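Rv3303c-lpdA (Mycobacterium tuberculosis, PDB 1XDI) probably reduces quinones such as menadione at the expense of NADH or NADPH, using one bound FAD per subunit. Local coordinates at residues A378-M383 with I404-S409; I382-R387 with T458-R463; P219-D224 with G366-V371; S395-G400 with V419-S424; R303-L308 with S345-R350. All blocks are in the same frame, centred on the assembly; numbering follows the deposited sequence.

Interaction 1: residues A378-M383 with I404-S409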
# COMPACT_ATOMS: atom_id res chain seq x y z
N ALA A 378 -10.83 -14.83 -11.05
CA ALA A 378 -9.57 -15.44 -11.48
C ALA A 378 -8.65 -15.54 -10.31
O ALA A 378 -7.92 -14.58 -10.04
CB ALA A 378 -8.94 -14.59 -12.56
N ALA A 379 -8.63 -16.69 -9.62
CA ALA A 379 -7.79 -16.81 -8.44
C ALA A 379 -7.07 -18.13 -8.21
O ALA A 379 -7.41 -19.14 -8.79
CB ALA A 379 -8.62 -16.49 -7.21
N ARG A 380 -6.05 -18.09 -7.35
CA ARG A 380 -5.27 -19.26 -6.96
C ARG A 380 -5.80 -19.63 -5.58
O ARG A 380 -6.13 -18.75 -4.81
CB ARG A 380 -3.78 -18.91 -6.87
CG ARG A 380 -2.87 -19.77 -7.70
CD ARG A 380 -1.43 -19.29 -7.59
NE ARG A 380 -1.22 -18.00 -8.23
CZ ARG A 380 -0.61 -16.98 -7.63
NH1 ARG A 380 -0.17 -17.09 -6.39
NH2 ARG A 380 -0.37 -15.84 -8.28
N THR A 381 -5.88 -20.91 -5.25
CA THR A 381 -6.41 -21.34 -3.98
C THR A 381 -5.56 -22.45 -3.34
O THR A 381 -4.91 -23.21 -4.01
CB THR A 381 -7.79 -21.94 -4.19
OG1 THR A 381 -7.66 -23.35 -4.46
CG2 THR A 381 -8.48 -21.31 -5.38
N ILE A 382 -5.62 -22.58 -2.03
CA ILE A 382 -4.90 -23.65 -1.36
C ILE A 382 -5.66 -24.08 -0.12
O ILE A 382 -6.33 -23.28 0.49
CB ILE A 382 -3.50 -23.20 -0.98
CG1 ILE A 382 -2.78 -24.29 -0.20
CG2 ILE A 382 -3.57 -21.92 -0.17
CD1 ILE A 382 -1.29 -24.07 -0.22
N MET A 383 -5.60 -25.35 0.22
CA MET A 383 -6.24 -25.80 1.43
C MET A 383 -5.19 -26.53 2.22
O MET A 383 -4.68 -27.57 1.84
CB MET A 383 -7.41 -26.73 1.19
CG MET A 383 -7.67 -27.56 2.40
SD MET A 383 -9.31 -28.26 2.39
CE MET A 383 -9.01 -29.88 1.78
N ILE A 404 -6.77 -20.27 1.84
CA ILE A 404 -6.52 -18.88 1.49
C ILE A 404 -6.71 -18.74 -0.04
O ILE A 404 -6.28 -19.62 -0.78
CB ILE A 404 -5.10 -18.50 1.96
CG1 ILE A 404 -5.20 -17.79 3.31
CG2 ILE A 404 -4.40 -17.64 0.93
CD1 ILE A 404 -3.83 -17.69 4.02
N PHE A 405 -7.38 -17.67 -0.49
CA PHE A 405 -7.60 -17.47 -1.94
C PHE A 405 -6.94 -16.20 -2.45
O PHE A 405 -7.02 -15.18 -1.78
CB PHE A 405 -9.08 -17.32 -2.31
CG PHE A 405 -9.95 -18.38 -1.80
CD1 PHE A 405 -9.54 -19.72 -1.87
CD2 PHE A 405 -11.14 -18.05 -1.19
CE1 PHE A 405 -10.33 -20.74 -1.32
CE2 PHE A 405 -11.95 -19.04 -0.63
CZ PHE A 405 -11.55 -20.39 -0.69
N CYS A 406 -6.34 -16.23 -3.62
CA CYS A 406 -5.72 -15.01 -4.08
C CYS A 406 -5.75 -14.70 -5.55
O CYS A 406 -5.80 -15.58 -6.39
CB CYS A 406 -4.26 -14.91 -3.60
SG CYS A 406 -3.07 -15.91 -4.50
N ARG A 407 -5.72 -13.41 -5.82
CA ARG A 407 -5.70 -12.94 -7.17
C ARG A 407 -4.57 -13.68 -7.97
O ARG A 407 -3.48 -13.92 -7.45
CB ARG A 407 -5.45 -11.45 -7.13
CG ARG A 407 -6.14 -10.72 -8.23
CD ARG A 407 -7.63 -10.76 -8.04
NE ARG A 407 -8.06 -9.78 -7.05
CZ ARG A 407 -9.33 -9.47 -6.85
NH1 ARG A 407 -10.29 -10.05 -7.57
NH2 ARG A 407 -9.66 -8.57 -5.91
N ARG A 408 -4.87 -14.05 -9.22
CA ARG A 408 -3.97 -14.78 -10.12
C ARG A 408 -2.62 -14.14 -10.38
O ARG A 408 -1.58 -14.74 -10.20
CB ARG A 408 -4.63 -14.96 -11.47
CG ARG A 408 -5.53 -16.13 -11.58
CD ARG A 408 -4.81 -17.23 -12.31
NE ARG A 408 -5.59 -18.47 -12.27
CZ ARG A 408 -5.06 -19.69 -12.36
NH1 ARG A 408 -3.73 -19.85 -12.50
NH2 ARG A 408 -5.85 -20.76 -12.25
N SER A 409 -2.68 -12.91 -10.86
CA SER A 409 -1.48 -12.17 -11.18
C SER A 409 -0.86 -11.49 -9.97
O SER A 409 0.23 -11.85 -9.51
CB SER A 409 -1.82 -11.14 -12.25
OG SER A 409 -3.07 -10.52 -11.98
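Arg380 and Cys406 form a hydrogen-bonded pair, and Thr381 and Phe405 the non-hydrogen-bonded pair beside it, where strands 379-383 and 404-407 run antiparallel at 161° with their axes 4.5 Å apart. Arg380 N donates to Cys406 O (2.7 Å), and Cys406 N answers to Arg380 O (2.8 Å). Beyond the end of the paired strands, Arg408 N still reaches Ala378 O at 3.2 Å. On the face carrying Arg380, Cys406 SG sits over one face of the guanidinium, 3.7 Å from NH1. The arginine chain is extended through chi2 and bends at chi3 (-69°), which places NE out of line with the chain; beyond it NH2 is modelled close to Arg408 O, apparently as a donor, though too near to be trusted. Ile382 CG2 and Ile404 CB meet on this same face at 4.3 Å, beneath helix 454-464. On the other face Thr381 CB lies 3.7 Å from Phe405 CD1, the two side chains slanting across each other under Ile372 of helix 369-374. Branched and aromatic groups suit strand positions roofed by helices, whereas a long arginine suits the strand end. The chemistry implies an apolar middle and a polar end, where the guanidinium lies by Cys406 SG and probably by the Arg408 carbonyl.

Interaction 2: residues I382-R387 with T458-R463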
# COMPACT_ATOMS: atom_id res chain seq x y z
N ILE A 382 -5.62 -22.58 -2.03
CA ILE A 382 -4.90 -23.65 -1.36
C ILE A 382 -5.66 -24.08 -0.12
O ILE A 382 -6.33 -23.28 0.49
CB ILE A 382 -3.50 -23.20 -0.98
CG1 ILE A 382 -2.78 -24.29 -0.20
CG2 ILE A 382 -3.57 -21.92 -0.17
CD1 ILE A 382 -1.29 -24.07 -0.22
N MET A 383 -5.60 -25.35 0.22
CA MET A 383 -6.24 -25.80 1.43
C MET A 383 -5.19 -26.53 2.22
O MET A 383 -4.68 -27.57 1.84
CB MET A 383 -7.41 -26.73 1.19
CG MET A 383 -7.67 -27.56 2.40
SD MET A 383 -9.31 -28.26 2.39
CE MET A 383 -9.01 -29.88 1.78
N LEU A 384 -4.83 -25.95 3.34
CA LEU A 384 -3.81 -26.57 4.15
C LEU A 384 -4.38 -27.21 5.44
O LEU A 384 -4.92 -26.53 6.31
CB LEU A 384 -2.79 -25.50 4.45
CG LEU A 384 -1.75 -25.85 5.44
CD1 LEU A 384 -1.03 -27.11 5.06
CD2 LEU A 384 -0.80 -24.66 5.48
N PRO A 385 -4.36 -28.55 5.53
CA PRO A 385 -4.87 -29.18 6.74
C PRO A 385 -4.15 -28.57 7.91
O PRO A 385 -3.04 -28.05 7.72
CB PRO A 385 -4.47 -30.61 6.56
CG PRO A 385 -4.68 -30.79 5.09
CD PRO A 385 -4.10 -29.53 4.49
N LEU A 386 -4.74 -28.58 9.11
CA LEU A 386 -4.07 -28.04 10.29
C LEU A 386 -3.37 -29.14 11.09
O LEU A 386 -2.53 -28.85 11.96
CB LEU A 386 -5.06 -27.31 11.22
CG LEU A 386 -5.35 -25.86 10.85
CD1 LEU A 386 -6.59 -25.26 11.52
CD2 LEU A 386 -4.10 -25.12 11.19
N ARG A 387 -3.65 -30.41 10.78
CA ARG A 387 -3.09 -31.43 11.61
C ARG A 387 -1.62 -31.59 11.60
O ARG A 387 -1.06 -32.16 12.54
CB ARG A 387 -3.80 -32.76 11.43
CG ARG A 387 -3.66 -33.47 10.16
CD ARG A 387 -4.84 -34.36 10.20
NE ARG A 387 -4.70 -35.63 9.50
CZ ARG A 387 -5.63 -36.57 9.50
NH1 ARG A 387 -6.78 -36.42 10.16
NH2 ARG A 387 -5.39 -37.70 8.88
N THR A 458 0.40 -18.02 7.61
CA THR A 458 1.45 -17.42 6.84
C THR A 458 2.05 -18.43 5.85
O THR A 458 2.57 -18.03 4.82
CB THR A 458 2.51 -16.74 7.73
OG1 THR A 458 3.06 -17.71 8.61
CG2 THR A 458 1.88 -15.65 8.58
N GLU A 459 1.96 -19.74 6.13
CA GLU A 459 2.49 -20.75 5.21
C GLU A 459 1.50 -20.79 4.07
O GLU A 459 1.88 -20.75 2.90
CB GLU A 459 2.57 -22.14 5.82
CG GLU A 459 3.97 -22.65 6.01
CD GLU A 459 4.63 -23.09 4.71
OE1 GLU A 459 5.02 -22.24 3.93
OE2 GLU A 459 4.80 -24.29 4.45
N ALA A 460 0.22 -20.84 4.42
CA ALA A 460 -0.82 -20.88 3.39
C ALA A 460 -0.46 -19.81 2.32
O ALA A 460 -0.22 -20.14 1.17
CB ALA A 460 -2.19 -20.64 4.03
N ALA A 461 -0.38 -18.55 2.69
CA ALA A 461 -0.04 -17.58 1.68
C ALA A 461 1.37 -17.86 1.16
O ALA A 461 1.61 -17.74 -0.01
CB ALA A 461 -0.15 -16.17 2.22
N ARG A 462 2.31 -18.26 2.00
CA ARG A 462 3.65 -18.48 1.43
C ARG A 462 3.62 -19.39 0.19
O ARG A 462 4.28 -19.14 -0.81
CB ARG A 462 4.61 -19.07 2.47
CG ARG A 462 6.02 -19.08 2.05
CD ARG A 462 6.94 -19.42 3.21
NE ARG A 462 6.90 -18.41 4.27
CZ ARG A 462 6.43 -18.64 5.49
NH1 ARG A 462 5.97 -19.86 5.82
NH2 ARG A 462 6.39 -17.65 6.38
N ARG A 463 2.82 -20.44 0.25
CA ARG A 463 2.76 -21.37 -0.86
C ARG A 463 2.03 -20.78 -2.05
O ARG A 463 2.25 -21.20 -3.19
CB ARG A 463 2.15 -22.71 -0.41
CG ARG A 463 2.91 -23.32 0.76
CD ARG A 463 2.58 -24.81 1.12
NE ARG A 463 3.10 -25.21 2.45
CZ ARG A 463 2.92 -26.41 2.99
NH1 ARG A 463 2.25 -27.31 2.28
NH2 ARG A 463 3.33 -26.70 4.23
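Ile382 and Leu384, neighbours on one face of the antiparallel sheet of the dimerisation domain, point toward helix 454-464, in a helix-on-sheet packing. The short axes approach to 8.9 Å at an angle of 142°. Ile382 crosses Arg463 at about a right angle: its CD1 rests 3.7 Å from Arg463 CB, against the aliphatic start of the arginine chain. Leu384, with CG anti to the backbone N (chi1 171°), splits its two methyls. CD2 faces the helix backbone, 4.1 Å from Ala460 N, and comes within 4.2 Å of Glu459 CB. CD1 lies over one face of the Arg463 guanidinium. Alanine suits position 460 because its small CB lets strand and helix approach closely, while branched aliphatics of the strand pack beside it. No hydrogen bond joins strand and helix here; within the helix Glu459, Arg462 and Arg463 form a salt-bridge network, and Arg462 NH2 also bonds to Ala444 O. Outside it, Glu459 packs on Gln104 of the third subunit and Arg462 on Tyr337 of that subunit. Arg462 NH1 meets Glu459 OE1 at 3.2 Å, while Arg463 grips side-on: NE and NH2 both donate to Glu459 OE2 at 2.8 Å, from the same face of the carboxylate plane.

Interaction 3: residues P219-D224 with G366-V371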
# COMPACT_ATOMS: atom_id res chain seq x y z
N PRO A 219 -26.31 -25.96 6.44
CA PRO A 219 -25.89 -25.86 5.05
C PRO A 219 -24.84 -24.79 5.15
O PRO A 219 -24.98 -23.88 5.95
CB PRO A 219 -27.15 -25.39 4.35
CG PRO A 219 -27.78 -24.55 5.33
CD PRO A 219 -27.61 -25.31 6.64
N TYR A 220 -23.79 -24.89 4.35
CA TYR A 220 -22.72 -23.91 4.42
C TYR A 220 -22.02 -23.70 3.09
O TYR A 220 -21.80 -24.63 2.36
CB TYR A 220 -21.73 -24.34 5.52
CG TYR A 220 -20.78 -23.23 5.90
CD1 TYR A 220 -21.25 -22.05 6.52
CD2 TYR A 220 -19.44 -23.27 5.48
CE1 TYR A 220 -20.42 -20.96 6.69
CE2 TYR A 220 -18.60 -22.18 5.64
CZ TYR A 220 -19.09 -21.03 6.24
OH TYR A 220 -18.26 -19.94 6.30
N GLU A 221 -21.67 -22.46 2.79
CA GLU A 221 -21.03 -22.12 1.50
C GLU A 221 -19.83 -22.96 1.09
O GLU A 221 -19.79 -23.51 0.01
CB GLU A 221 -20.64 -20.62 1.46
CG GLU A 221 -20.72 -19.95 0.06
CD GLU A 221 -21.16 -18.43 0.13
OE1 GLU A 221 -20.51 -17.59 0.84
OE2 GLU A 221 -22.17 -18.08 -0.55
N ASP A 222 -18.83 -23.03 1.94
CA ASP A 222 -17.65 -23.80 1.59
C ASP A 222 -17.86 -25.29 1.84
O ASP A 222 -18.12 -25.72 2.97
CB ASP A 222 -16.47 -23.29 2.39
CG ASP A 222 -15.24 -23.89 1.95
OD1 ASP A 222 -14.91 -24.97 2.51
OD2 ASP A 222 -14.64 -23.28 1.02
N ALA A 223 -17.74 -26.07 0.77
CA ALA A 223 -17.97 -27.51 0.83
C ALA A 223 -17.13 -28.23 1.87
O ALA A 223 -17.67 -28.95 2.72
CB ALA A 223 -17.73 -28.13 -0.54
N ASP A 224 -15.83 -28.07 1.78
CA ASP A 224 -14.93 -28.72 2.73
C ASP A 224 -15.29 -28.47 4.24
O ASP A 224 -15.19 -29.41 5.07
CB ASP A 224 -13.49 -28.29 2.40
CG ASP A 224 -13.06 -28.74 0.98
OD1 ASP A 224 -12.75 -29.93 0.81
OD2 ASP A 224 -13.05 -27.90 0.03
N GLY A 366 -14.46 -13.03 2.12
CA GLY A 366 -14.21 -12.86 0.71
C GLY A 366 -14.82 -13.86 -0.25
O GLY A 366 -15.72 -14.62 0.11
N VAL A 367 -14.28 -13.89 -1.47
CA VAL A 367 -14.83 -14.75 -2.49
C VAL A 367 -14.97 -16.18 -2.06
O VAL A 367 -14.04 -16.74 -1.52
CB VAL A 367 -13.98 -14.72 -3.78
CG1 VAL A 367 -14.68 -15.53 -4.87
CG2 VAL A 367 -13.80 -13.29 -4.27
N PRO A 368 -16.13 -16.80 -2.27
CA PRO A 368 -16.24 -18.21 -1.86
C PRO A 368 -15.46 -19.10 -2.82
O PRO A 368 -15.23 -18.71 -3.95
CB PRO A 368 -17.74 -18.48 -1.94
CG PRO A 368 -18.33 -17.15 -1.59
CD PRO A 368 -17.46 -16.18 -2.36
N GLN A 369 -15.04 -20.30 -2.40
CA GLN A 369 -14.35 -21.13 -3.38
C GLN A 369 -15.35 -21.43 -4.49
O GLN A 369 -14.94 -21.57 -5.65
CB GLN A 369 -13.77 -22.46 -2.83
CG GLN A 369 -12.56 -22.85 -3.69
CD GLN A 369 -11.84 -24.12 -3.29
OE1 GLN A 369 -11.47 -24.32 -2.14
NE2 GLN A 369 -11.61 -24.97 -4.28
N SER A 370 -16.66 -21.52 -4.15
CA SER A 370 -17.72 -21.77 -5.15
C SER A 370 -17.39 -20.98 -6.41
O SER A 370 -17.10 -21.55 -7.47
CB SER A 370 -19.09 -21.25 -4.70
OG SER A 370 -19.49 -21.77 -3.46
N VAL A 371 -17.41 -19.66 -6.24
CA VAL A 371 -17.14 -18.72 -7.32
C VAL A 371 -15.81 -18.90 -8.07
O VAL A 371 -15.79 -18.95 -9.30
CB VAL A 371 -17.21 -17.27 -6.79
CG1 VAL A 371 -16.71 -16.29 -7.83
CG2 VAL A 371 -18.65 -16.94 -6.44
O HOH W 1 -17.29 -21.82 -1.24
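Pro368 and Glu221 touch where two helix N-termini meet across a domain boundary: helix 223-235, of the nucleotide-binding part, and helix 369-374, of the dimerisation domain. Pro368 occupies the N-cap position of the second helix, a place proline tolerates well since its missing N-H is not needed there. Its ring is crossed obliquely by the Glu221 side chain, with Glu221 CG 3.9 Å from Pro368 CB and Glu221 CD 3.6 Å from Pro368 CG. Both the aliphatic CG and the carboxylate of the acid thus lie against the ring's CB and CG; Glu221 OE1 also has a long, weak ion pair with Arg350 NH2.

Gln369 comes next. Its CB lies 4.0 Å from Asp222 OD2; CG is anti to the backbone N (chi1 -152°), and the chain runs extended to its amide, by Lys403. The Asp222 carboxylate and the Gln369 amide are turned 57° apart. They share that lysine, whose NZ makes salt bridges with Asp222 OD2 and Asp224 OD2 and a weak hydrogen bond with Gln369 OE1, so it probably offsets much of the acidic charge. Asp222 is itself an N-cap, its OD1 accepting from Ala225 N, a classic task for a short acid at a helix start.

Ser370 closes the approach. Its OG stands 4.1 Å from Glu221 CG, and a water bridges the two backbones: it accepts from Ser370 N at 3.0 Å and donates, weakly, to Glu221 O at 3.3 Å.

Interaction 4: residues S395-G400 with V419-S424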
# COMPACT_ATOMS: atom_id res chain seq x y z
N SER A 395 -3.73 -29.21 20.59
CA SER A 395 -5.19 -29.08 20.89
C SER A 395 -6.01 -30.24 20.27
O SER A 395 -7.23 -30.15 20.05
CB SER A 395 -5.74 -27.75 20.37
OG SER A 395 -4.81 -26.68 20.54
N GLU A 396 -5.30 -31.33 19.98
CA GLU A 396 -5.87 -32.54 19.41
C GLU A 396 -6.92 -32.31 18.35
O GLU A 396 -8.03 -32.83 18.46
CB GLU A 396 -6.42 -33.41 20.54
CG GLU A 396 -5.35 -33.79 21.53
CD GLU A 396 -5.56 -35.15 22.08
OE1 GLU A 396 -4.91 -36.11 21.61
OE2 GLU A 396 -6.40 -35.27 22.99
N MET A 397 -6.53 -31.54 17.33
CA MET A 397 -7.35 -31.20 16.17
C MET A 397 -6.90 -32.10 15.06
O MET A 397 -5.70 -32.15 14.75
CB MET A 397 -7.09 -29.78 15.69
CG MET A 397 -7.33 -28.69 16.68
SD MET A 397 -6.82 -27.12 15.99
CE MET A 397 -6.21 -26.35 17.43
N ARG A 398 -7.86 -32.79 14.46
CA ARG A 398 -7.55 -33.68 13.37
C ARG A 398 -8.26 -33.34 12.06
O ARG A 398 -7.95 -33.89 11.01
CB ARG A 398 -7.86 -35.08 13.82
CG ARG A 398 -6.98 -35.47 14.95
CD ARG A 398 -7.22 -36.90 15.35
NE ARG A 398 -7.21 -37.76 14.18
CZ ARG A 398 -6.17 -37.90 13.36
NH1 ARG A 398 -5.05 -37.22 13.59
NH2 ARG A 398 -6.28 -38.69 12.30
N HIS A 399 -9.19 -32.40 12.08
CA HIS A 399 -9.89 -32.11 10.86
C HIS A 399 -9.94 -30.64 10.50
O HIS A 399 -10.62 -30.25 9.52
CB HIS A 399 -11.28 -32.68 10.97
CG HIS A 399 -11.28 -34.13 11.34
ND1 HIS A 399 -11.01 -35.13 10.44
CD2 HIS A 399 -11.51 -34.75 12.52
CE1 HIS A 399 -11.08 -36.30 11.05
NE2 HIS A 399 -11.38 -36.10 12.31
N GLY A 400 -9.19 -29.84 11.26
CA GLY A 400 -9.16 -28.41 10.98
C GLY A 400 -8.33 -28.11 9.75
O GLY A 400 -7.55 -28.97 9.27
N VAL A 419 -11.32 -23.35 9.49
CA VAL A 419 -12.09 -24.24 10.31
C VAL A 419 -11.17 -24.72 11.44
O VAL A 419 -10.28 -25.53 11.18
CB VAL A 419 -12.60 -25.42 9.49
CG1 VAL A 419 -13.03 -26.57 10.39
CG2 VAL A 419 -13.78 -24.98 8.69
N ALA A 420 -11.35 -24.21 12.65
CA ALA A 420 -10.56 -24.63 13.83
C ALA A 420 -11.25 -24.19 15.13
O ALA A 420 -12.26 -23.45 15.08
CB ALA A 420 -9.18 -24.08 13.78
N PRO A 421 -10.71 -24.60 16.31
CA PRO A 421 -11.38 -24.19 17.55
C PRO A 421 -11.54 -22.69 17.76
O PRO A 421 -12.56 -22.26 18.32
CB PRO A 421 -10.55 -24.85 18.64
CG PRO A 421 -9.84 -25.98 17.92
CD PRO A 421 -9.51 -25.40 16.60
N ILE A 422 -10.57 -21.88 17.30
CA ILE A 422 -10.71 -20.44 17.46
C ILE A 422 -10.74 -19.74 16.11
O ILE A 422 -10.06 -18.76 15.89
CB ILE A 422 -9.53 -19.84 18.31
CG1 ILE A 422 -8.21 -20.33 17.76
CG2 ILE A 422 -9.71 -20.17 19.79
CD1 ILE A 422 -7.06 -19.76 18.52
N ALA A 423 -11.51 -20.25 15.18
CA ALA A 423 -11.49 -19.65 13.86
C ALA A 423 -11.96 -18.20 13.92
O ALA A 423 -11.44 -17.33 13.19
CB ALA A 423 -12.36 -20.44 12.89
N SER A 424 -12.92 -17.94 14.81
CA SER A 424 -13.49 -16.61 14.96
C SER A 424 -12.41 -15.55 15.24
O SER A 424 -12.62 -14.39 14.95
CB SER A 424 -14.57 -16.62 16.04
OG SER A 424 -14.03 -16.95 17.32
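Met397 reaches Pro421 through a chain whose CG is anti to its own carbonyl carbon, beside the backbone N (chi1 -59°), and whose SD continues anti (chi2 174°); the bend comes only at chi3, which sets CE. The methionine starts from a Schellman motif that ends helix 390-394: Glu396, with positive phi, is the C-prime residue, Met397 N bonds back to Ala392 O, and Glu396 N to Lys393 O. The chain is thereby released from the helix toward strand 401-407 of the dimerisation domain's antiparallel sheet.

Met397 and Pro421 meet tip to tip. SD lies 3.3 Å from Pro421 CD, and CE is 3.7 Å from Pro421 CG, so the thioether and its methyl together meet these two ring carbons. A methionine suits this because it is long, unbranched and apolar, able to span the distance between the loop after helix 390-394 and the turn at Pro421. Proline suits its own place too, in the turn between strand 413-420 and helix 423-436, where Ala423 N bonds to Ala420 O at 3.3 Å.

Further along, Gly400 CA lies beside Val419 O; without a side chain the backbones can come near each other here. The Gly400 backbone already pairs with Leu386, and that of Val419 with Phe401, so the loop is entering the sheet here. Nearby, Ile422 packs on Glu425 of the third subunit, and Glu396 OE2 forms a salt bridge with Arg66. The sulphur has a second apolar neighbour across the contact: Met397 SD lies 4.4 Å from Ala420 CB.

Interaction 5: residues R303-L308 with S345-R350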
# COMPACT_ATOMS: atom_id res chain seq x y z
N ARG A 303 -25.18 2.11 1.08
CA ARG A 303 -23.91 1.43 1.23
C ARG A 303 -23.23 2.39 2.21
O ARG A 303 -22.17 2.10 2.81
CB ARG A 303 -23.21 1.41 -0.12
CG ARG A 303 -22.64 0.07 -0.59
CD ARG A 303 -21.72 0.39 -1.78
NE ARG A 303 -22.27 1.53 -2.56
CZ ARG A 303 -21.56 2.56 -3.05
NH1 ARG A 303 -20.25 2.64 -2.86
NH2 ARG A 303 -22.17 3.51 -3.76
N VAL A 304 -23.90 3.54 2.38
CA VAL A 304 -23.46 4.58 3.28
C VAL A 304 -24.48 4.75 4.43
O VAL A 304 -24.50 5.72 5.19
CB VAL A 304 -23.10 5.83 2.40
CG1 VAL A 304 -23.33 7.18 3.07
CG2 VAL A 304 -21.63 5.69 2.06
N SER A 305 -25.29 3.70 4.58
CA SER A 305 -26.32 3.58 5.62
C SER A 305 -27.48 4.54 5.59
O SER A 305 -28.20 4.67 6.59
CB SER A 305 -25.69 3.64 7.01
OG SER A 305 -24.76 2.58 7.18
N ARG A 306 -27.72 5.21 4.47
CA ARG A 306 -28.87 6.09 4.53
C ARG A 306 -30.12 5.64 3.83
O ARG A 306 -30.09 4.90 2.86
CB ARG A 306 -28.50 7.51 4.14
CG ARG A 306 -28.02 7.64 2.85
CD ARG A 306 -27.23 8.87 2.70
NE ARG A 306 -26.73 8.64 1.39
CZ ARG A 306 -26.53 9.56 0.48
NH1 ARG A 306 -26.77 10.84 0.77
NH2 ARG A 306 -26.15 9.15 -0.73
N THR A 307 -31.23 6.05 4.43
CA THR A 307 -32.52 5.72 3.90
C THR A 307 -32.82 6.72 2.77
O THR A 307 -32.05 7.63 2.48
CB THR A 307 -33.61 5.85 4.96
OG1 THR A 307 -33.72 7.21 5.36
CG2 THR A 307 -33.27 5.03 6.17
N LEU A 308 -33.97 6.53 2.16
CA LEU A 308 -34.44 7.32 1.05
C LEU A 308 -34.89 8.72 1.51
O LEU A 308 -35.09 9.63 0.69
CB LEU A 308 -35.56 6.53 0.36
CG LEU A 308 -35.39 4.98 0.45
CD1 LEU A 308 -35.33 4.38 1.97
CD2 LEU A 308 -36.56 4.34 -0.34
N SER A 345 -15.97 5.21 3.88
CA SER A 345 -15.73 4.08 2.99
C SER A 345 -16.91 3.11 3.01
O SER A 345 -17.04 2.31 3.94
CB SER A 345 -14.52 3.26 3.45
OG SER A 345 -13.44 4.05 3.93
N PRO A 346 -17.77 3.11 1.98
CA PRO A 346 -18.92 2.15 2.00
C PRO A 346 -18.58 0.69 2.43
O PRO A 346 -17.48 0.21 2.16
CB PRO A 346 -19.44 2.19 0.56
CG PRO A 346 -18.98 3.59 0.05
CD PRO A 346 -17.65 3.83 0.69
N ILE A 347 -19.50 -0.00 3.11
CA ILE A 347 -19.24 -1.39 3.53
C ILE A 347 -19.23 -2.25 2.23
O ILE A 347 -20.06 -2.05 1.35
CB ILE A 347 -20.35 -2.01 4.49
CG1 ILE A 347 -20.86 -1.01 5.52
CG2 ILE A 347 -19.79 -3.07 5.35
CD1 ILE A 347 -21.88 0.10 4.93
N ARG A 348 -18.29 -3.18 2.11
CA ARG A 348 -18.20 -4.10 0.97
C ARG A 348 -18.61 -5.45 1.55
O ARG A 348 -17.94 -5.95 2.44
CB ARG A 348 -16.75 -4.21 0.45
CG ARG A 348 -16.22 -3.04 -0.41
CD ARG A 348 -14.80 -2.63 -0.03
NE ARG A 348 -13.71 -3.45 -0.55
CZ ARG A 348 -12.58 -3.69 0.13
NH1 ARG A 348 -12.39 -3.20 1.35
NH2 ARG A 348 -11.58 -4.40 -0.41
N LEU A 349 -19.67 -6.07 1.05
CA LEU A 349 -20.05 -7.36 1.60
C LEU A 349 -18.94 -8.43 1.60
O LEU A 349 -18.88 -9.26 2.49
CB LEU A 349 -21.26 -7.93 0.86
CG LEU A 349 -22.65 -7.29 0.92
CD1 LEU A 349 -23.14 -7.25 2.36
CD2 LEU A 349 -22.56 -5.85 0.24
N ARG A 350 -18.06 -8.44 0.62
CA ARG A 350 -17.08 -9.47 0.62
C ARG A 350 -15.88 -9.23 1.51
O ARG A 350 -14.82 -9.85 1.35
CB ARG A 350 -16.71 -9.81 -0.83
CG ARG A 350 -17.81 -10.65 -1.54
CD ARG A 350 -18.08 -11.89 -0.67
NE ARG A 350 -19.16 -12.79 -1.09
CZ ARG A 350 -19.87 -13.54 -0.22
NH1 ARG A 350 -19.61 -13.46 1.09
NH2 ARG A 350 -20.81 -14.38 -0.66
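Arg303 O is approached by two groups of 345-350: Ile347 N gives it a weak hydrogen bond at 3.4 Å, and Pro346 CA makes a CA-H...O contact at 3.3 Å. With no regular strand on either side, this carbonyl is the one polar tie between the two loops. Around it the contact is hydrocarbon. The Arg303 chain crosses the Pro346 ring obliquely, Arg303 CD standing 3.7 Å from Pro346 CB; the bend at chi3 (-34°) places NE, and NH1 of the guanidinium lies beside Pro346 CG. Val304 points the same way as the proline, side by side, with Val304 CG2 3.9 Å from Pro346 CG. A proline suits this place because its compact ring offers apolar carbons to two residues at once. Ile347, an aliphatic suited to burial, turns its CD1 toward the loop 303-308 and also packs on Ile334 of helix 325-339. Ser305 OG is bonded to Gln331 O of that helix. Gly341 of the fourth subunit packs on Arg303 and Val304, and Leu447 of the third subunit on Ile347. The contact joins a loop ahead of strand 312-314 to the connection from helix 325-339 into strand 353-356, consistent with the passage into the dimerisation domain in this flavoprotein family.

How the interactions relate
Interactions 1, 2 and 4 all serve the antiparallel sheet of the dimerisation domain. Interaction 1 joins two of its strands by backbone bonds; interaction 2 uses the same edge strand, 379-385, but lays a helix on it by apolar contact, and Ile404 CD1 touches Ala460 CB between them. Interaction 4 packs the loop entering strand 401-407 on the turn after strand 413-420. Interaction 3, a water-bridged surface contact, touches interaction 1 through Phe405 but reaches across to helix 223-235. Interaction 5, buried between loops, lies apart from the sheet; a long, weak ion pair between Arg350 and Glu221 joins it to 3. Interactions 1 and 4 are partly buried, while 2 lies at the surface.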